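Local structure of ferulic acid decarboxylase 1 (Candida dubliniensis, 4ZAD) at residues A[19-24]-A[78-83]; A[133-138]-A[306-311]; A[324-329]-A[364-369]. The protein probably catalyses the reversible decarboxylation of cinnamic, coumaric and ferulic acids to their vinyl derivatives, using a prenylated FMN cofactor and manganese. All coordinates share one frame; numbering follows the deposited sequence.

Contact 1 (A[19-24]-A[78-83])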
loop_
_atom_site.group_PDB
_atom_site.type_symbol
_atom_site.label_atom_id
_atom_site.label_comp_id
_atom_site.label_asym_id
_atom_site.label_seq_id
_atom_site.Cartn_x
_atom_site.Cartn_y
_atom_site.Cartn_z
ATOM N N GLU A 19 11.391 1.358 29.445
ATOM C CA GLU A 19 10.113 1.130 28.781
ATOM C C GLU A 19 10.015 -0.280 28.242
ATOM O O GLU A 19 8.937 -0.715 27.816
ATOM C CB GLU A 19 9.847 2.189 27.705
ATOM C CG GLU A 19 9.201 3.456 28.310
ATOM C CD GLU A 19 8.905 4.582 27.310
ATOM O OE1 GLU A 19 9.059 4.361 26.074
ATOM O OE2 GLU A 19 8.534 5.689 27.794
ATOM N N GLY A 20 11.137 -1.004 28.295
ATOM C CA GLY A 20 11.201 -2.383 27.790
ATOM C C GLY A 20 11.429 -2.439 26.289
ATOM O O GLY A 20 11.071 -3.415 25.628
ATOM N N ASP A 21 12.038 -1.387 25.766
ATOM C CA ASP A 21 12.243 -1.256 24.350
ATOM C C ASP A 21 13.718 -1.257 23.966
ATOM O O ASP A 21 14.078 -0.790 22.909
ATOM C CB ASP A 21 11.567 0.020 23.912
ATOM C CG ASP A 21 11.456 0.139 22.445
ATOM O OD1 ASP A 21 11.257 -0.880 21.768
ATOM O OD2 ASP A 21 11.546 1.283 21.973
ATOM N N LEU A 22 14.548 -1.835 24.834
ATOM C CA LEU A 22 15.993 -2.029 24.607
ATOM C C LEU A 22 16.492 -3.439 25.037
ATOM O O LEU A 22 16.222 -3.903 26.151
ATOM C CB LEU A 22 16.769 -0.985 25.389
ATOM C CG LEU A 22 18.249 -0.942 25.049
ATOM C CD1 LEU A 22 18.464 -0.169 23.742
ATOM C CD2 LEU A 22 18.993 -0.315 26.200
ATOM N N ILE A 23 17.240 -4.096 24.160
ATOM C CA ILE A 23 17.888 -5.364 24.481
ATOM C C ILE A 23 19.393 -5.203 24.410
ATOM O O ILE A 23 19.919 -4.887 23.346
ATOM C CB ILE A 23 17.427 -6.458 23.488
ATOM C CG1 ILE A 23 15.953 -6.831 23.772
ATOM C CG2 ILE A 23 18.274 -7.692 23.589
ATOM C CD1 ILE A 23 15.605 -7.213 25.267
ATOM N N GLU A 24 20.080 -5.365 25.538
ATOM C CA GLU A 24 21.536 -5.448 25.512
ATOM C C GLU A 24 21.880 -6.832 24.945
ATOM O O GLU A 24 21.288 -7.829 25.349
ATOM C CB GLU A 24 22.194 -5.251 26.904
ATOM C CG GLU A 24 21.647 -4.055 27.750
ATOM C CD GLU A 24 22.694 -3.353 28.641
ATOM O OE1 GLU A 24 23.911 -3.536 28.419
ATOM O OE2 GLU A 24 22.306 -2.585 29.560
ATOM N N ARG A 78 8.674 0.956 17.212
ATOM C CA ARG A 78 8.459 0.142 18.401
ATOM C C ARG A 78 7.264 -0.758 18.204
ATOM O O ARG A 78 6.378 -0.417 17.437
ATOM C CB ARG A 78 8.130 1.099 19.531
ATOM C CG ARG A 78 7.586 0.499 20.787
ATOM C CD ARG A 78 7.478 1.535 21.831
ATOM N NE ARG A 78 8.782 1.891 22.371
ATOM C CZ ARG A 78 8.975 2.546 23.506
ATOM N NH1 ARG A 78 7.929 2.938 24.232
ATOM N NH2 ARG A 78 10.219 2.824 23.911
ATOM N N GLY A 79 7.188 -1.875 18.923
ATOM C CA GLY A 79 6.172 -2.885 18.623
ATOM C C GLY A 79 4.933 -3.030 19.508
ATOM O O GLY A 79 4.012 -3.792 19.142
ATOM N N PHE A 80 4.905 -2.332 20.651
ATOM C CA PHE A 80 3.802 -2.487 21.570
ATOM C C PHE A 80 2.799 -1.335 21.660
ATOM O O PHE A 80 1.564 -1.566 21.601
ATOM C CB PHE A 80 4.211 -2.966 22.976
ATOM C CG PHE A 80 5.522 -2.429 23.509
ATOM C CD1 PHE A 80 6.746 -2.919 23.042
ATOM C CD2 PHE A 80 5.528 -1.548 24.585
ATOM C CE1 PHE A 80 7.959 -2.478 23.576
ATOM C CE2 PHE A 80 6.718 -1.084 25.108
ATOM C CZ PHE A 80 7.950 -1.559 24.594
ATOM N N GLY A 81 3.244 -0.112 21.853
ATOM C CA GLY A 81 2.228 0.909 22.121
ATOM C C GLY A 81 2.196 1.796 20.908
ATOM O O GLY A 81 1.910 1.344 19.777
ATOM N N ASN A 82 2.519 3.054 21.160
ATOM C CA ASN A 82 2.768 4.018 20.119
ATOM C C ASN A 82 4.029 3.612 19.371
ATOM O O ASN A 82 5.114 3.721 19.905
ATOM C CB ASN A 82 3.003 5.386 20.721
ATOM C CG ASN A 82 3.486 6.366 19.712
ATOM O OD1 ASN A 82 3.009 6.369 18.586
ATOM N ND2 ASN A 82 4.429 7.200 20.090
ATOM N N ASP A 83 3.884 3.167 18.130
ATOM C CA ASP A 83 5.047 2.677 17.384
ATOM C C ASP A 83 6.112 3.759 17.153
ATOM O O ASP A 83 7.230 3.412 16.873
ATOM C CB ASP A 83 4.657 1.948 16.080
ATOM C CG ASP A 83 3.918 2.809 15.077
ATOM O OD1 ASP A 83 3.607 3.988 15.294
ATOM O OD2 ASP A 83 3.640 2.267 14.003
#
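Asp21 and Arg78 come nearest along the backbone, their CA atoms 7.2 Å apart, where the chain has just left helix 9-19 and faces the loop that follows strand 69-71. At Gly20 the helix ends in a Schellman motif with positive phi, so that Glu19, just before the glycine, and Asp21, just beyond it, both present carboxylates to the one guanidinium. Arg78 reaches them with CG anti to the backbone N (chi1 167°) and a bend at chi3. Its outer edge grips Glu19 end-on with two nitrogens to a single oxygen: Glu19 OE1 lies 2.6 Å from Arg78 NH1, which meets it from above the carboxylate plane, and 2.9 Å from Arg78 NH2. Arg78 NH2 is shared, giving a second bond of 2.8 Å to Asp21 OD2, which also takes a weak bond from Arg78 NE. Both oxygens stay close to the guanidinium plane, yet the carboxylates are turned steeply against it, by 78° for Glu19 and 85° for Asp21. Arg86 forms a further salt bridge with Asp21 OD2, and Ser95 bonds the other oxygen of Glu19. The two acids probably offset the charge of the buried arginine. Phe80 lies over one guanidinium face, CZ offset toward its rim, while the same CZ comes within 3.5 Å of Glu19 O and 4.0 Å of Asp21 CB. Arg78 thus sits at the centre of a salt-bridge network within the N-terminal domain of this UbiD-family enzyme, tying the turn between helix 9-19 and strand 22-25 to the loop before helix 85-90.

Contact 2 (A[133-138]-A[306-311]); sequences LTKEQI and RVNHIS
Leu133 and Ile310 form an antiparallel hydrogen-bonded pair through two backbone bonds. Leu133 N donates to Ile310 O at 2.8 Å with an N-H...O angle of 159°, and Ile310 N returns a longer bond of 3.2 Å to Leu133 O. Leu133 O has further neighbours: it receives a CA-H...O contact from His309, and it lies over one face of the imidazole, offset toward the rim and 3.3 Å from His309 ND1, without a hydrogen bond. The pairing adds strand 131-134 to the long strand 300-312 in the antiparallel sheet of the Rift-related domain. On its other side strand 300-312 pairs with strand 270-277, where Asn308 and His309 both face Glu273 in a classic beta bulge. Apolar contacts lie on the face that carries Leu133 and Ile310, whose CB atoms are 4.3 Å apart. After Thr134 the chain curls round and Ile138 returns to the same strand. Ile138 CG1, anti to the carbonyl carbon (chi1 -70°), packs 3.9 Å from Ile310 CD1, while Ile138 CD1 rests on the backbone at the Asn308-His309 peptide and reaches Val307 CG1 at 4.3 Å. Among the polar side chains, the extended Lys135 runs beside Asn308, both pointing the same way, with Lys135 NZ 3.8 Å from Asn308 ND2. Lys186 bonds the carbonyls of Lys135 and Ile138.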
loop_
_atom_site.group_PDB
_atom_site.type_symbol
_atom_site.label_atom_id
_atom_site.label_comp_id
_atom_site.label_asym_id
_atom_site.label_seq_id
_atom_site.Cartn_x
_atom_site.Cartn_y
_atom_site.Cartn_z
ATOM N N LEU A 133 42.686 11.178 21.263
ATOM C CA LEU A 133 43.611 10.563 20.337
ATOM C C LEU A 133 44.111 11.636 19.359
ATOM O O LEU A 133 43.297 12.420 18.838
ATOM C CB LEU A 133 42.928 9.445 19.560
ATOM C CG LEU A 133 42.551 8.138 20.273
ATOM C CD1 LEU A 133 41.539 7.360 19.425
ATOM C CD2 LEU A 133 43.778 7.290 20.514
ATOM N N THR A 134 45.437 11.688 19.133
ATOM C CA THR A 134 46.019 12.602 18.152
ATOM C C THR A 134 45.982 11.904 16.819
ATOM O O THR A 134 45.726 10.703 16.756
ATOM C CB THR A 134 47.493 12.929 18.438
ATOM O OG1 THR A 134 48.285 11.726 18.307
ATOM C CG2 THR A 134 47.676 13.575 19.830
ATOM N N LYS A 135 46.271 12.651 15.761
ATOM C CA LYS A 135 46.300 12.129 14.392
ATOM C C LYS A 135 47.175 10.882 14.238
ATOM O O LYS A 135 46.825 9.962 13.487
ATOM C CB LYS A 135 46.826 13.209 13.448
ATOM C CG LYS A 135 46.813 12.836 11.970
ATOM C CD LYS A 135 47.340 13.980 11.104
ATOM C CE LYS A 135 47.278 13.651 9.606
ATOM N NZ LYS A 135 47.338 14.897 8.765
ATOM N N GLU A 136 48.319 10.874 14.928
ATOM C CA GLU A 136 49.288 9.780 14.845
ATOM C C GLU A 136 48.657 8.494 15.397
ATOM O O GLU A 136 48.764 7.437 14.805
ATOM C CB GLU A 136 50.584 10.147 15.608
ATOM N N GLN A 137 47.963 8.613 16.525
ATOM C CA GLN A 137 47.373 7.464 17.217
ATOM C C GLN A 137 46.111 6.942 16.518
ATOM O O GLN A 137 45.660 5.822 16.805
ATOM C CB GLN A 137 47.026 7.831 18.673
ATOM C CG GLN A 137 48.125 8.531 19.507
ATOM C CD GLN A 137 47.625 8.919 20.909
ATOM O OE1 GLN A 137 47.599 10.098 21.298
ATOM N NE2 GLN A 137 47.203 7.919 21.662
ATOM N N ILE A 138 45.526 7.742 15.618
ATOM C CA ILE A 138 44.222 7.384 15.054
ATOM C C ILE A 138 44.414 6.399 13.939
ATOM O O ILE A 138 45.288 6.600 13.106
ATOM C CB ILE A 138 43.472 8.613 14.467
ATOM C CG1 ILE A 138 43.010 9.555 15.559
ATOM C CG2 ILE A 138 42.259 8.184 13.665
ATOM C CD1 ILE A 138 42.961 10.997 15.115
ATOM N N ARG A 306 39.464 14.722 6.467
ATOM C CA ARG A 306 40.703 14.264 7.053
ATOM C C ARG A 306 40.555 14.487 8.506
ATOM O O ARG A 306 40.461 15.619 8.930
ATOM C CB ARG A 306 41.874 15.073 6.534
ATOM C CG ARG A 306 41.936 15.165 4.986
ATOM C CD ARG A 306 43.234 15.914 4.495
ATOM N NE ARG A 306 43.349 15.886 3.046
ATOM C CZ ARG A 306 43.837 14.861 2.342
ATOM N NH1 ARG A 306 44.279 13.753 2.965
ATOM N NH2 ARG A 306 43.873 14.941 0.997
ATOM N N VAL A 307 40.528 13.405 9.279
ATOM C CA VAL A 307 40.366 13.457 10.755
ATOM C C VAL A 307 41.733 13.650 11.421
ATOM O O VAL A 307 42.618 12.840 11.217
ATOM C CB VAL A 307 39.736 12.120 11.254
ATOM C CG1 VAL A 307 39.579 12.079 12.764
ATOM C CG2 VAL A 307 38.415 11.875 10.552
ATOM N N ASN A 308 41.903 14.721 12.193
ATOM C CA ASN A 308 43.125 15.000 12.938
ATOM C C ASN A 308 43.016 14.669 14.428
ATOM O O ASN A 308 44.019 14.597 15.105
ATOM C CB ASN A 308 43.517 16.504 12.857
ATOM C CG ASN A 308 43.732 17.042 11.409
ATOM O OD1 ASN A 308 43.518 18.257 11.171
ATOM N ND2 ASN A 308 44.159 16.176 10.463
ATOM N N HIS A 309 41.819 14.520 14.970
ATOM C CA HIS A 309 41.652 14.379 16.418
ATOM C C HIS A 309 40.426 13.549 16.689
ATOM O O HIS A 309 39.606 13.392 15.805
ATOM C CB HIS A 309 41.509 15.755 17.105
ATOM C CG HIS A 309 41.713 15.715 18.587
ATOM N ND1 HIS A 309 42.965 15.652 19.171
ATOM C CD2 HIS A 309 40.823 15.710 19.608
ATOM C CE1 HIS A 309 42.831 15.637 20.487
ATOM N NE2 HIS A 309 41.541 15.669 20.779
ATOM N N ILE A 310 40.336 12.989 17.892
ATOM C CA ILE A 310 39.152 12.280 18.353
ATOM C C ILE A 310 39.139 12.380 19.867
ATOM O O ILE A 310 40.162 12.175 20.539
ATOM C CB ILE A 310 39.140 10.779 18.002
ATOM C CG1 ILE A 310 39.009 10.543 16.497
ATOM C CG2 ILE A 310 37.987 10.027 18.755
ATOM C CD1 ILE A 310 39.168 9.055 16.115
ATOM N N SER A 311 37.978 12.722 20.403
ATOM C CA SER A 311 37.767 12.739 21.833
ATOM C C SER A 311 36.609 11.772 22.052
ATOM O O SER A 311 35.757 11.659 21.194
ATOM C CB SER A 311 37.472 14.170 22.320
ATOM O OG SER A 311 36.213 14.653 21.868
#

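Contact 3 (A[324-329]-A[364-369])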
loop_
_atom_site.group_PDB
_atom_site.type_symbol
_atom_site.label_atom_id
_atom_site.label_comp_id
_atom_site.label_asym_id
_atom_site.label_seq_id
_atom_site.Cartn_x
_atom_site.Cartn_y
_atom_site.Cartn_z
ATOM N N GLY A 324 17.106 0.732 4.399
ATOM C CA GLY A 324 16.612 -0.178 3.387
ATOM C C GLY A 324 15.113 -0.011 3.197
ATOM O O GLY A 324 14.598 1.120 3.038
ATOM N N LEU A 325 14.411 -1.143 3.216
ATOM C CA LEU A 325 12.966 -1.127 3.094
ATOM C C LEU A 325 12.381 -0.428 4.275
ATOM O O LEU A 325 13.070 -0.267 5.266
ATOM C CB LEU A 325 12.386 -2.548 2.992
ATOM C CG LEU A 325 12.385 -2.910 1.508
ATOM C CD1 LEU A 325 13.652 -3.775 1.189
ATOM C CD2 LEU A 325 11.069 -3.531 1.107
ATOM N N CYS A 326 11.117 -0.025 4.170
ATOM C CA CYS A 326 10.508 0.658 5.277
ATOM C C CYS A 326 10.205 -0.438 6.288
ATOM O O CYS A 326 9.967 -1.577 5.882
ATOM C CB CYS A 326 9.265 1.467 4.862
ATOM S SG CYS A 326 7.977 0.389 4.306
ATOM N N THR A 327 10.258 -0.100 7.586
ATOM C CA THR A 327 10.539 1.306 7.982
ATOM C C THR A 327 11.770 1.539 8.913
ATOM O O THR A 327 12.062 0.734 9.783
ATOM C CB THR A 327 9.207 2.143 8.360
ATOM O OG1 THR A 327 9.417 2.914 9.555
ATOM C CG2 THR A 327 7.986 1.291 8.514
ATOM N N ASP A 328 12.502 2.634 8.673
ATOM C CA ASP A 328 13.778 2.924 9.350
ATOM C C ASP A 328 13.983 4.417 9.439
ATOM O O ASP A 328 13.141 5.147 8.960
ATOM C CB ASP A 328 14.987 2.177 8.718
ATOM C CG ASP A 328 15.423 2.706 7.342
ATOM O OD1 ASP A 328 15.969 3.821 7.225
ATOM O OD2 ASP A 328 15.322 1.956 6.364
ATOM N N GLU A 329 15.061 4.880 10.075
ATOM C CA GLU A 329 15.332 6.323 10.208
ATOM C C GLU A 329 15.290 7.073 8.890
ATOM O O GLU A 329 14.991 8.261 8.887
ATOM C CB GLU A 329 16.716 6.623 10.812
ATOM C CG GLU A 329 16.979 6.123 12.235
ATOM C CD GLU A 329 17.152 4.611 12.311
ATOM O OE1 GLU A 329 17.668 3.990 11.346
ATOM O OE2 GLU A 329 16.757 4.063 13.362
ATOM N N GLU A 364 5.569 3.542 3.309
ATOM C CA GLU A 364 5.361 2.496 2.295
ATOM C C GLU A 364 5.931 2.903 0.954
ATOM O O GLU A 364 6.281 2.030 0.150
ATOM C CB GLU A 364 3.861 2.206 2.131
ATOM C CG GLU A 364 3.217 1.367 3.278
ATOM C CD GLU A 364 2.896 2.137 4.562
ATOM O OE1 GLU A 364 3.120 3.375 4.629
ATOM O OE2 GLU A 364 2.377 1.500 5.523
ATOM N N ALA A 365 6.030 4.222 0.729
ATOM C CA ALA A 365 6.513 4.777 -0.536
ATOM C C ALA A 365 7.958 5.231 -0.474
ATOM O O ALA A 365 8.440 5.872 -1.384
ATOM C CB ALA A 365 5.582 5.919 -1.004
ATOM N N GLN A 366 8.658 4.854 0.595
ATOM C CA GLN A 366 10.118 5.184 0.794
ATOM C C GLN A 366 10.410 6.704 0.697
ATOM O O GLN A 366 11.490 7.147 0.284
ATOM C CB GLN A 366 11.001 4.422 -0.185
ATOM C CG GLN A 366 10.677 2.966 -0.309
ATOM C CD GLN A 366 11.104 2.146 0.874
ATOM O OE1 GLN A 366 10.458 1.158 1.199
ATOM N NE2 GLN A 366 12.199 2.532 1.521
ATOM N N ALA A 367 9.431 7.507 1.095
ATOM C CA ALA A 367 9.620 8.933 1.232
ATOM C C ALA A 367 9.798 9.566 -0.127
ATOM O O ALA A 367 10.441 10.612 -0.241
ATOM C CB ALA A 367 10.778 9.269 2.170
ATOM N N LEU A 368 9.173 8.952 -1.133
ATOM C CA LEU A 368 9.047 9.501 -2.488
ATOM C C LEU A 368 7.695 10.195 -2.695
ATOM O O LEU A 368 7.543 10.983 -3.635
ATOM C CB LEU A 368 9.210 8.396 -3.518
ATOM C CG LEU A 368 10.655 7.915 -3.656
ATOM C CD1 LEU A 368 10.757 6.506 -4.146
ATOM C CD2 LEU A 368 11.439 8.874 -4.560
ATOM N N TRP A 369 6.730 9.943 -1.808
ATOM C CA TRP A 369 5.378 10.509 -1.940
ATOM C C TRP A 369 5.126 11.412 -0.800
ATOM O O TRP A 369 5.506 11.106 0.318
ATOM C CB TRP A 369 4.315 9.436 -1.795
ATOM C CG TRP A 369 4.102 8.569 -2.890
ATOM C CD1 TRP A 369 4.880 8.410 -3.986
ATOM C CD2 TRP A 369 3.036 7.644 -3.001
ATOM N NE1 TRP A 369 4.343 7.432 -4.800
ATOM C CE2 TRP A 369 3.199 6.957 -4.207
ATOM C CE3 TRP A 369 1.959 7.322 -2.182
ATOM C CZ2 TRP A 369 2.317 5.988 -4.624
ATOM C CZ3 TRP A 369 1.096 6.375 -2.571
ATOM C CH2 TRP A 369 1.265 5.708 -3.797
#
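The loop leading into helix 329-332, with Asp328 as its N-cap, meets a type I' beta turn from Ala365 to Leu368 that precedes strand 369-374 of the C-terminal domain. The side chain of Gln366 bridges the two. CG stands anti to the carbonyl carbon, and the chain then bends at chi2 (-73°), which brings the amide CD up to the backbone of the loop. There the two ends of the amide address different peptide groups: Gln366 NE2 lies 3.2 Å from Gly324 O, a doubtful hydrogen bond because the placing of NE2 is uncertain, and Gln366 OE1 accepts a weak bond of 3.3 Å from Cys326 N. Gln366 NE2 also donates to Met290 O, its stronger partner, and Gly324 O accepts a hydrogen bond from His331 NE2. Cys326 adds a contact through sulphur, its SG sitting between the backbone N and the carbonyl carbon (chi1 65°) and packing 3.9 Å from Glu364 CA, while Cys326 CB is 3.9 Å from Gln366 OE1. Within the loop, Asp328 OD2 accepts a hydrogen bond from Gly324 N at 2.9 Å on its syn side, 34° out of the carboxylate plane. This closes the loop across the cis peptide bond between Cys326 and Thr327. Leu325 packs on Asn492 of the second subunit, and Gly324 lies about 7 Å from the side chain of Glu289, the predicted proton donor. The Gln366 amide is thus a neutral group with Met290 O as its stronger partner and only weak or doubtful bonds to Cys326 N and Gly324 O, consistent with a modest polar link between turn and loop close to the active site.

The three contacts follow one another along the chain, each closing before the next opens. Contact 1 belongs to the N-terminal domain and contact 2 to the Rift-related one, while contact 3 joins the Rift-related and C-terminal regions beside the flavin. Contact 2 is remote, its centre about 37 Å from that of contact 1 and about 36 Å from that of contact 3. Contacts 1 and 3 are closer, with centres about 20 Å and nearest atoms about 7 Å apart. They are related through a four-stranded mixed sheet: strand 22-25 is at one edge, and strand 317-319, which precedes 324-329, at the other. Contacts 1 and 2 lie away from the cofactor and metal sites.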